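Local coordinates for putative alpha-L-fucosidase (Bacteroides thetaiotaomicron, PDB 3EYP), which probably hydrolyses alpha-L-fucosyl linkages as a family 29 glycoside hydrolase, at residues E16-E21 with D247-A252; N31-Y36 with A47-T52; V37-G42 with H127-H132; Y137-Y142 with D171-P176. One frame throughout, in Å; residues are numbered along the deposited sequence.

Contact 1 (E16-E21 with D247-A252)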
# COMPACT_ATOMS: atom_id res chain seq x y z
N GLU A 16 -4.78 6.85 -8.19
CA GLU A 16 -3.55 6.30 -8.84
C GLU A 16 -2.82 5.35 -7.87
O GLU A 16 -2.45 4.22 -8.20
CB GLU A 16 -2.66 7.48 -9.30
CG GLU A 16 -1.30 7.04 -9.91
CD GLU A 16 -0.27 6.69 -8.83
OE1 GLU A 16 -0.14 7.50 -7.87
OE2 GLU A 16 0.39 5.62 -8.96
N TRP A 17 -2.72 5.80 -6.63
CA TRP A 17 -2.06 5.05 -5.54
C TRP A 17 -2.80 3.76 -5.23
O TRP A 17 -2.22 2.68 -5.14
CB TRP A 17 -1.95 5.94 -4.29
CG TRP A 17 -1.61 5.24 -3.00
CD1 TRP A 17 -0.37 5.00 -2.50
CD2 TRP A 17 -2.55 4.75 -2.00
NE1 TRP A 17 -0.46 4.38 -1.26
CE2 TRP A 17 -1.78 4.20 -0.94
CE3 TRP A 17 -3.93 4.66 -1.94
CZ2 TRP A 17 -2.36 3.61 0.16
CZ3 TRP A 17 -4.52 4.07 -0.84
CH2 TRP A 17 -3.73 3.56 0.21
N TYR A 18 -4.12 3.85 -5.16
CA TYR A 18 -4.91 2.66 -4.88
C TYR A 18 -4.68 1.56 -5.94
O TYR A 18 -4.60 0.36 -5.65
CB TYR A 18 -6.42 3.01 -4.77
CG TYR A 18 -7.00 2.95 -3.39
CD1 TYR A 18 -7.79 3.99 -2.89
CD2 TYR A 18 -6.81 1.81 -2.59
CE1 TYR A 18 -8.37 3.91 -1.64
CE2 TYR A 18 -7.37 1.72 -1.34
CZ TYR A 18 -8.12 2.78 -0.86
OH TYR A 18 -8.69 2.69 0.38
N ASN A 19 -4.58 2.02 -7.18
CA ASN A 19 -4.47 1.13 -8.32
C ASN A 19 -3.13 0.39 -8.41
O ASN A 19 -2.99 -0.63 -9.11
CB ASN A 19 -4.73 1.91 -9.62
CG ASN A 19 -4.94 0.98 -10.80
OD1 ASN A 19 -5.63 -0.05 -10.69
ND2 ASN A 19 -4.28 1.30 -11.90
N ARG A 20 -2.16 0.89 -7.67
CA ARG A 20 -0.81 0.25 -7.64
C ARG A 20 -0.86 -1.15 -7.00
O ARG A 20 -0.22 -2.13 -7.40
CB ARG A 20 0.19 1.11 -6.86
CG ARG A 20 0.40 2.50 -7.37
CD ARG A 20 1.47 3.22 -6.52
NE ARG A 20 1.50 4.65 -6.74
CZ ARG A 20 2.07 5.53 -5.92
NH1 ARG A 20 2.69 5.15 -4.81
NH2 ARG A 20 2.03 6.79 -6.20
N GLU A 21 -1.71 -1.21 -6.00
CA GLU A 21 -1.96 -2.41 -5.15
C GLU A 21 -0.83 -2.74 -4.24
O GLU A 21 -0.99 -2.83 -3.02
CB GLU A 21 -2.42 -3.61 -5.98
CG GLU A 21 -3.80 -3.32 -6.53
CD GLU A 21 -4.50 -4.48 -7.21
OE1 GLU A 21 -3.92 -5.58 -7.36
OE2 GLU A 21 -5.67 -4.22 -7.60
N ASP A 247 -13.68 12.58 9.11
CA ASP A 247 -13.68 13.93 8.52
C ASP A 247 -12.76 14.16 7.33
O ASP A 247 -12.83 15.20 6.69
CB ASP A 247 -13.47 15.05 9.54
CG ASP A 247 -12.07 15.07 10.17
OD1 ASP A 247 -11.12 14.53 9.59
OD2 ASP A 247 -11.94 15.66 11.28
N ALA A 248 -11.98 13.14 7.01
CA ALA A 248 -10.99 13.18 5.95
C ALA A 248 -10.87 11.90 5.19
O ALA A 248 -10.93 10.80 5.75
CB ALA A 248 -9.58 13.61 6.52
N TYR A 249 -10.58 12.03 3.91
CA TYR A 249 -10.36 10.85 3.03
C TYR A 249 -8.86 10.72 2.87
O TYR A 249 -8.22 11.51 2.18
CB TYR A 249 -11.05 11.02 1.70
CG TYR A 249 -11.20 9.73 0.91
CD1 TYR A 249 -12.44 9.10 0.80
CD2 TYR A 249 -10.11 9.16 0.26
CE1 TYR A 249 -12.56 7.90 0.08
CE2 TYR A 249 -10.23 7.98 -0.45
CZ TYR A 249 -11.45 7.35 -0.54
OH TYR A 249 -11.56 6.15 -1.27
N ILE A 250 -8.33 9.81 3.65
CA ILE A 250 -6.87 9.54 3.72
C ILE A 250 -6.71 8.07 3.95
O ILE A 250 -6.66 7.60 5.12
CB ILE A 250 -6.18 10.31 4.87
CG1 ILE A 250 -6.57 11.78 4.90
CG2 ILE A 250 -4.66 10.22 4.72
CD1 ILE A 250 -6.29 12.51 6.22
N PRO A 251 -6.66 7.30 2.86
CA PRO A 251 -6.69 5.88 3.01
C PRO A 251 -5.42 5.31 3.64
O PRO A 251 -4.37 5.93 3.62
CB PRO A 251 -6.84 5.35 1.58
CG PRO A 251 -6.64 6.47 0.69
CD PRO A 251 -6.65 7.75 1.46
N ALA A 252 -5.57 4.16 4.24
CA ALA A 252 -4.46 3.44 4.89
C ALA A 252 -3.48 2.82 3.92
O ALA A 252 -3.83 2.08 2.97
CB ALA A 252 -4.98 2.35 5.85
O HOH W 1 -11.49 3.06 -0.85
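Apolar packing does most of the work, with P251 seated against two neighbouring aromatic residues of helix 12-20. W17, its CG anti to the backbone N (chi1 166°), brings the far end of its six-membered ring to the proline, CZ3 lying 3.5 Å from P251 CG. Y18 comes obliquely, and its OH lies 3.5 Å from P251 CB. The two aromatic rings also meet each other: W17 CZ3 stands 3.5 Å above the plane of the Y18 ring, over its centre. In the TIM barrel of this GH29 domain, helix 12-20 leads into the first parallel strand, 22-26, while residues 250-252 run on into strand 253-257, so the contact lies at the N-terminal end of the barrel strands. The edge of the W17 indole, at CH2, meets A252 O at 3.1 Å; that carbonyl accepts from S290 OG, and W17 NE1 pairs with E253 OE1. One water joins Y18 OH and Y249 OH, 3.1 Å from each and weakly bound to the former, while Y18 OH also bonds N289 O. Within the helix, R20 grips E16 side-on in a salt bridge: NE meets OE2 at 2.7 Å in a nearly straight bond (177°), and NH2 donates to OE1.

Contact 2 (N31-Y36 with A47-T52)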
# COMPACT_ATOMS: atom_id res chain seq x y z
N ASN A 31 23.41 1.89 7.85
CA ASN A 31 23.08 0.83 8.84
C ASN A 31 23.45 -0.58 8.37
O ASN A 31 23.82 -1.47 9.15
CB ASN A 31 21.58 0.78 9.21
CG ASN A 31 21.07 1.97 9.99
OD1 ASN A 31 21.80 2.82 10.45
ND2 ASN A 31 19.74 1.99 10.20
N THR A 32 23.33 -0.77 7.08
CA THR A 32 23.52 -2.04 6.43
C THR A 32 24.97 -2.51 6.59
O THR A 32 25.25 -3.68 6.52
CB THR A 32 23.28 -1.94 4.88
OG1 THR A 32 21.99 -1.35 4.61
CG2 THR A 32 23.38 -3.31 4.18
N PHE A 33 25.83 -1.55 6.80
CA PHE A 33 27.31 -1.82 6.85
C PHE A 33 27.80 -1.88 8.26
O PHE A 33 29.00 -2.16 8.54
CB PHE A 33 28.07 -0.83 6.01
CG PHE A 33 27.79 -1.01 4.58
CD1 PHE A 33 28.51 -1.91 3.85
CD2 PHE A 33 26.66 -0.43 4.00
CE1 PHE A 33 28.17 -2.15 2.52
CE2 PHE A 33 26.34 -0.68 2.70
CZ PHE A 33 27.06 -1.54 1.98
N GLU A 34 26.85 -1.68 9.17
CA GLU A 34 27.11 -1.88 10.60
C GLU A 34 26.66 -3.25 10.97
O GLU A 34 25.96 -3.90 10.22
CB GLU A 34 26.39 -0.86 11.47
CG GLU A 34 26.83 0.59 11.34
CD GLU A 34 26.54 1.40 12.61
OE1 GLU A 34 25.44 1.96 12.78
OE2 GLU A 34 27.42 1.45 13.49
N GLU A 35 27.07 -3.69 12.17
CA GLU A 35 26.72 -5.02 12.65
C GLU A 35 25.42 -4.97 13.46
O GLU A 35 25.31 -4.35 14.51
CB GLU A 35 27.86 -5.66 13.44
CG GLU A 35 29.22 -5.64 12.75
CD GLU A 35 29.26 -6.27 11.35
OE1 GLU A 35 28.77 -7.40 11.15
OE2 GLU A 35 29.83 -5.62 10.44
N TYR A 36 24.41 -5.57 12.87
CA TYR A 36 23.11 -5.69 13.48
C TYR A 36 22.49 -4.39 13.89
O TYR A 36 22.10 -4.25 15.03
CB TYR A 36 23.23 -6.54 14.73
CG TYR A 36 23.43 -7.99 14.50
CD1 TYR A 36 22.50 -8.72 13.79
CD2 TYR A 36 24.51 -8.66 15.07
CE1 TYR A 36 22.65 -10.06 13.60
CE2 TYR A 36 24.67 -10.01 14.90
CZ TYR A 36 23.74 -10.71 14.17
OH TYR A 36 23.90 -12.06 13.97
N ALA A 47 32.82 6.40 5.86
CA ALA A 47 33.76 5.52 5.16
C ALA A 47 33.23 4.08 5.00
O ALA A 47 33.55 3.38 4.03
CB ALA A 47 35.12 5.43 5.90
N ILE A 48 32.48 3.61 6.00
CA ILE A 48 32.02 2.20 6.01
C ILE A 48 31.03 1.86 4.92
O ILE A 48 30.78 0.69 4.65
CB ILE A 48 31.44 1.72 7.39
CG1 ILE A 48 30.03 2.31 7.65
CG2 ILE A 48 32.35 2.10 8.55
CD1 ILE A 48 29.34 1.67 8.96
N PHE A 49 30.45 2.87 4.28
CA PHE A 49 29.45 2.61 3.25
C PHE A 49 30.18 2.26 1.98
O PHE A 49 30.83 3.05 1.33
CB PHE A 49 28.49 3.81 3.03
CG PHE A 49 27.43 3.55 1.99
CD1 PHE A 49 26.24 2.92 2.34
CD2 PHE A 49 27.63 3.87 0.66
CE1 PHE A 49 25.23 2.67 1.43
CE2 PHE A 49 26.61 3.60 -0.29
CZ PHE A 49 25.41 3.02 0.11
N ASN A 50 29.99 1.01 1.60
CA ASN A 50 30.77 0.44 0.56
C ASN A 50 30.19 -0.82 -0.09
O ASN A 50 30.81 -1.88 -0.01
CB ASN A 50 32.15 0.08 1.14
CG ASN A 50 33.17 -0.10 0.09
OD1 ASN A 50 33.04 0.43 -1.01
ND2 ASN A 50 34.20 -0.85 0.41
N PRO A 51 29.05 -0.70 -0.78
CA PRO A 51 28.51 -1.87 -1.49
C PRO A 51 29.40 -2.32 -2.61
O PRO A 51 30.02 -1.50 -3.24
CB PRO A 51 27.19 -1.38 -2.02
CG PRO A 51 27.32 0.14 -2.05
CD PRO A 51 28.18 0.48 -0.89
N THR A 52 29.46 -3.62 -2.81
CA THR A 52 30.53 -4.18 -3.66
C THR A 52 30.07 -4.65 -5.01
O THR A 52 30.88 -4.83 -5.91
CB THR A 52 31.29 -5.25 -2.94
OG1 THR A 52 30.41 -6.28 -2.42
CG2 THR A 52 32.13 -4.57 -1.78
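F33 lies with one ring face over the backbone of residues 49-50, inside the long loop that follows strand 22-26 at the C-terminal end of the barrel strands, the end where TIM-barrel enzymes keep their active sites. N50 N stands 3.7 Å above the F33 ring plane, over its centre, and F49 CA lies over the same face nearer the rim. At the base of the F33 side chain CB and CG touch I48 O; farther along the ring CE1 reaches N50 C at 3.6 Å, and CZ meets P51 CD at 3.7 Å, the phenyl and pyrrolidine crossing at about a right angle. F33 CE2 also comes 3.6 Å from F49 CD1, and these two rings cross obliquely, their planes 66° apart. F33 is set for this by its first torsion, which places CG beside the backbone N and anti to the carbonyl carbon (chi1 -68°). F49 takes the other course, CG anti to N (chi1 -179°), and its ring meets those of F28 and F81. P51 sets CD 3.5 Å above the F49 ring plane, toward its rim. Further out, the turn carrying F33 is closed by E34 N giving a 3.0 Å hydrogen bond to N31 O, and R300 bonds T32 O and forms a salt bridge with E35. At the outer rim, I48 has CG1 flanked by both N and C of its own backbone, and its CD1 touches E34 CG at 3.6 Å.

Contact 3 (V37-G42 with H127-H132)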
# COMPACT_ATOMS: atom_id res chain seq x y z
N VAL A 37 22.43 -3.44 12.97
CA VAL A 37 21.79 -2.13 13.21
C VAL A 37 20.58 -1.87 12.34
O VAL A 37 20.65 -1.97 11.11
CB VAL A 37 22.83 -0.96 13.10
CG1 VAL A 37 22.16 0.36 13.24
CG2 VAL A 37 23.94 -1.13 14.13
N ASN A 38 19.47 -1.55 13.01
CA ASN A 38 18.27 -1.12 12.34
C ASN A 38 17.89 0.31 12.49
O ASN A 38 17.11 0.86 11.73
CB ASN A 38 17.09 -2.00 12.76
CG ASN A 38 17.22 -3.42 12.28
OD1 ASN A 38 17.43 -3.70 11.08
ND2 ASN A 38 17.10 -4.36 13.22
N GLU A 39 18.44 0.89 13.52
CA GLU A 39 18.28 2.25 13.88
C GLU A 39 19.64 2.81 14.27
O GLU A 39 20.14 2.57 15.35
CB GLU A 39 17.31 2.41 15.07
CG GLU A 39 15.89 2.02 14.77
CD GLU A 39 15.19 2.98 13.81
OE1 GLU A 39 15.68 4.12 13.56
OE2 GLU A 39 14.08 2.59 13.32
N GLY A 40 20.22 3.54 13.34
CA GLY A 40 21.57 4.07 13.48
C GLY A 40 21.61 5.39 14.23
O GLY A 40 20.64 6.14 14.27
N ASP A 41 22.75 5.66 14.83
CA ASP A 41 22.89 6.80 15.77
C ASP A 41 23.42 8.09 15.15
O ASP A 41 23.47 9.13 15.79
CB ASP A 41 23.66 6.40 17.03
CG ASP A 41 25.10 5.99 16.79
OD1 ASP A 41 25.61 6.02 15.65
OD2 ASP A 41 25.74 5.56 17.79
N GLY A 42 23.76 8.04 13.88
CA GLY A 42 24.33 9.21 13.23
C GLY A 42 25.85 9.34 13.45
O GLY A 42 26.49 10.32 13.02
N HIS A 127 12.83 12.94 11.25
CA HIS A 127 13.71 12.96 12.41
C HIS A 127 15.12 12.57 11.92
O HIS A 127 15.30 11.59 11.20
CB HIS A 127 13.26 12.03 13.53
CG HIS A 127 14.19 11.98 14.70
ND1 HIS A 127 14.49 13.09 15.48
CD2 HIS A 127 14.86 10.94 15.25
CE1 HIS A 127 15.30 12.73 16.46
NE2 HIS A 127 15.57 11.44 16.32
N ASP A 128 16.08 13.40 12.30
CA ASP A 128 17.51 13.22 11.84
C ASP A 128 18.43 13.26 13.01
O ASP A 128 18.71 14.33 13.62
CB ASP A 128 17.81 14.33 10.78
CG ASP A 128 19.15 14.16 10.07
OD1 ASP A 128 20.13 13.74 10.69
OD2 ASP A 128 19.17 14.44 8.84
N ARG A 129 18.90 12.08 13.39
CA ARG A 129 19.75 11.93 14.54
C ARG A 129 21.11 12.57 14.34
O ARG A 129 21.74 13.07 15.29
CB ARG A 129 19.92 10.46 14.94
CG ARG A 129 18.69 9.83 15.49
CD ARG A 129 18.81 8.35 15.50
NE ARG A 129 17.57 7.70 15.87
CZ ARG A 129 17.09 6.62 15.32
NH1 ARG A 129 17.74 6.04 14.31
NH2 ARG A 129 15.91 6.16 15.73
N HIS A 130 21.53 12.68 13.07
CA HIS A 130 22.89 13.15 12.79
C HIS A 130 22.90 14.64 13.05
O HIS A 130 23.77 15.16 13.74
CB HIS A 130 23.36 12.81 11.34
CG HIS A 130 24.76 13.27 11.05
ND1 HIS A 130 25.88 12.60 11.50
CD2 HIS A 130 25.22 14.38 10.40
CE1 HIS A 130 26.98 13.27 11.15
NE2 HIS A 130 26.60 14.36 10.47
N GLU A 131 21.85 15.30 12.59
CA GLU A 131 21.79 16.74 12.65
C GLU A 131 21.63 17.12 14.07
O GLU A 131 22.15 18.18 14.52
CB GLU A 131 20.67 17.29 11.77
CG GLU A 131 21.04 17.24 10.26
CD GLU A 131 21.99 18.30 9.86
OE1 GLU A 131 21.81 19.46 10.26
OE2 GLU A 131 22.92 17.99 9.11
N HIS A 132 20.93 16.24 14.80
CA HIS A 132 20.72 16.46 16.27
C HIS A 132 22.00 16.44 17.10
O HIS A 132 22.04 17.01 18.20
CB HIS A 132 19.71 15.49 16.90
CG HIS A 132 18.30 16.00 16.90
ND1 HIS A 132 17.83 16.94 17.80
CD2 HIS A 132 17.21 15.62 16.18
CE1 HIS A 132 16.54 17.15 17.60
NE2 HIS A 132 16.14 16.36 16.62
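This is a polar, partly buried contact between a loop and a short helical turn on the C-terminal side of the TIM barrel: residues 37-42, from the loop after strand 22-26, meet the turn after strand 119-124, with strand 70-76 lying between those two strands in the sheet. R129 carries it. Its chain is extended from CG to NE and ends in a guanidinium that grips a single oxygen, E39 OE1, end-on: NH1 at 2.9 Å and NH2 at 3.0 Å form a salt bridge. Both bonds lie near the guanidinium plane, but the carboxylate is turned almost perpendicular to it (87°), so NH1 uses the anti lone pair of OE1 whereas NH2 arrives from above the carboxylate plane. E39 reaches this place by bending at chi2, and its OE2 bonds a glycerol, probably from the crystallisation liquor. NH1 of R129 also donates to G40 O at 2.9 Å, on a lone pair in the carbonyl plane, so the same nitrogen holds the loop backbone too, by a bent bond (137°). G42 CA comes within 4.2 Å of H130 CA, an approach that depends on the missing side chain, since a CB would point toward H130 and clash with its CA. D128 N-caps the turn: its OD1 accepts from E131 N at 3.0 Å and weakly from H130 N, while OD2 forms a salt bridge with K76. The H130 ring stacks on Y91 and directs ND1-H, in the ring plane, onto a lone pair of G42 O at 2.8 Å (159°).

Contact 4 (Y137-Y142 with D171-P176)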
# COMPACT_ATOMS: atom_id res chain seq x y z
N TYR A 137 22.00 22.78 16.44
CA TYR A 137 20.74 22.27 15.93
C TYR A 137 19.60 23.12 16.47
O TYR A 137 19.54 23.42 17.67
CB TYR A 137 20.53 20.80 16.30
CG TYR A 137 19.18 20.25 15.77
CD1 TYR A 137 19.14 19.46 14.63
CD2 TYR A 137 17.98 20.56 16.38
CE1 TYR A 137 17.94 18.94 14.14
CE2 TYR A 137 16.74 20.07 15.89
CZ TYR A 137 16.75 19.24 14.76
OH TYR A 137 15.59 18.72 14.21
N THR A 138 18.76 23.54 15.56
CA THR A 138 17.43 24.09 15.91
C THR A 138 16.38 23.63 14.90
O THR A 138 16.68 23.29 13.74
CB THR A 138 17.33 25.62 15.94
OG1 THR A 138 17.42 26.13 14.61
CG2 THR A 138 18.41 26.29 16.86
N THR A 139 15.13 23.71 15.31
CA THR A 139 14.03 23.21 14.46
C THR A 139 13.98 24.07 13.22
O THR A 139 13.87 23.56 12.13
CB THR A 139 12.66 23.10 15.24
OG1 THR A 139 12.84 22.12 16.28
CG2 THR A 139 11.50 22.63 14.33
N GLU A 140 14.14 25.36 13.39
CA GLU A 140 14.03 26.31 12.29
C GLU A 140 15.15 26.05 11.27
O GLU A 140 14.99 26.20 10.03
CB GLU A 140 14.15 27.75 12.79
CG GLU A 140 14.01 28.83 11.75
CD GLU A 140 12.59 28.87 11.17
OE1 GLU A 140 11.68 28.15 11.69
OE2 GLU A 140 12.39 29.60 10.18
N ARG A 141 16.29 25.70 11.82
CA ARG A 141 17.48 25.47 11.00
C ARG A 141 17.30 24.17 10.21
O ARG A 141 17.64 24.05 9.03
CB ARG A 141 18.75 25.36 11.85
CG ARG A 141 19.53 26.63 12.21
CD ARG A 141 20.88 26.18 12.93
NE ARG A 141 22.12 26.54 12.25
CZ ARG A 141 23.13 25.71 11.95
NH1 ARG A 141 23.08 24.41 12.26
NH2 ARG A 141 24.21 26.19 11.35
N TYR A 142 16.77 23.20 10.90
CA TYR A 142 16.65 21.87 10.36
C TYR A 142 15.57 21.93 9.28
O TYR A 142 15.61 21.24 8.26
CB TYR A 142 16.27 20.86 11.42
CG TYR A 142 16.02 19.49 10.79
CD1 TYR A 142 17.09 18.70 10.36
CD2 TYR A 142 14.73 19.01 10.55
CE1 TYR A 142 16.88 17.48 9.77
CE2 TYR A 142 14.53 17.80 9.92
CZ TYR A 142 15.63 17.02 9.54
OH TYR A 142 15.48 15.77 8.95
N ASP A 171 8.25 14.09 16.77
CA ASP A 171 7.28 14.81 17.61
C ASP A 171 7.59 16.30 17.77
O ASP A 171 6.69 17.10 17.97
CB ASP A 171 7.18 14.10 18.95
CG ASP A 171 7.26 12.59 18.79
OD1 ASP A 171 6.14 12.03 18.62
OD2 ASP A 171 8.45 11.99 18.75
N GLU A 172 8.85 16.66 17.59
CA GLU A 172 9.27 18.06 17.74
C GLU A 172 8.89 18.86 16.50
O GLU A 172 8.88 20.11 16.50
CB GLU A 172 10.80 18.22 17.97
CG GLU A 172 11.40 17.47 19.15
CD GLU A 172 12.96 17.63 19.23
OE1 GLU A 172 13.55 18.38 18.38
OE2 GLU A 172 13.57 17.01 20.15
N LEU A 173 8.64 18.15 15.41
CA LEU A 173 8.36 18.79 14.13
C LEU A 173 6.89 19.26 14.09
O LEU A 173 5.96 18.49 14.31
CB LEU A 173 8.67 17.84 12.98
CG LEU A 173 10.09 17.30 13.01
CD1 LEU A 173 10.27 16.32 11.84
CD2 LEU A 173 11.04 18.47 12.86
N THR A 174 6.73 20.55 13.86
CA THR A 174 5.42 21.19 13.92
C THR A 174 4.74 21.26 12.60
O THR A 174 5.36 21.16 11.56
CB THR A 174 5.52 22.64 14.41
OG1 THR A 174 6.31 23.39 13.49
CG2 THR A 174 6.15 22.72 15.76
N THR A 175 3.45 21.57 12.64
CA THR A 175 2.67 21.56 11.40
C THR A 175 3.23 22.55 10.38
O THR A 175 3.35 22.23 9.20
CB THR A 175 1.13 21.74 11.66
OG1 THR A 175 0.74 20.65 12.44
CG2 THR A 175 0.29 21.61 10.41
N PRO A 176 3.59 23.77 10.83
CA PRO A 176 4.10 24.75 9.87
C PRO A 176 5.42 24.37 9.19
O PRO A 176 5.68 24.78 8.08
CB PRO A 176 4.28 26.02 10.73
CG PRO A 176 3.21 25.87 11.83
CD PRO A 176 3.29 24.37 12.14
O HOH W 2 13.58 19.11 15.87
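The N-terminal ends of two successive outer helices of the barrel, 139-155 and 175-188, meet here through a bridging water and a small apolar patch. The water takes three partners: Y137 OH at 2.6 Å, T139 OG1 at 3.1 Å, and E172 OE1, to which it donates at 2.6 Å. It lies in the plane of the Y137 ring, beyond the hydroxyl. E172 stretches out along its chain (chi2 177°) to bring OE1 to it, and this carboxylate oxygen stays 4.3 Å from T139 OG1, so the side chains are linked by way of solvent. The short bond from the water to the carboxylate may stabilise its negative charge. On one side H132 stacks on the Y137 ring and also touches E172. Helix 139-155 makes the crossover of a beta-alpha-beta unit, joining the parallel strands 119-124 and 162-164, and the next helix follows after the loop that carries E172 and L173. Both helices begin at a threonine N-cap, T138 and T174. T138 OG1, with chi1 at 70°, caps the N-H of R141 at 3.0 Å, while Y142 N to T138 O begins the helical bonding. Beside the water lies the apolar patch: L173 sends CD2 towards helix 139-155, 4.4 Å from T139 CG2 and at the same distance from Y142 CD2. These are loose contacts; W181 packs on both L173 and Y142. The Y142 hydroxyl hydrogen-bonds K76 NZ, and L173 O accepts from N199 ND2.

All four contacts belong to the same TIM-barrel domain, but contact 1 is core and the other three lie farther out. Contact 1 is buried, its centre about 8 Å from the centre of the chain, and closes a long chain loop within which the others are nested; it relies on aromatic-proline packing. Contacts 2, 3 and 4, their centres about 26 to 29 Å from that of the chain, are only partly buried. Contacts 2 and 3 share the loop after strand 22-26 and touch through N31, yet one is phenylalanine packing on backbone and the other is charged and hydrogen-bonded. Contacts 3 and 4 meet where H132 and E131 reach Y137; contact 3 uses direct bonds, contact 4 a water bridge.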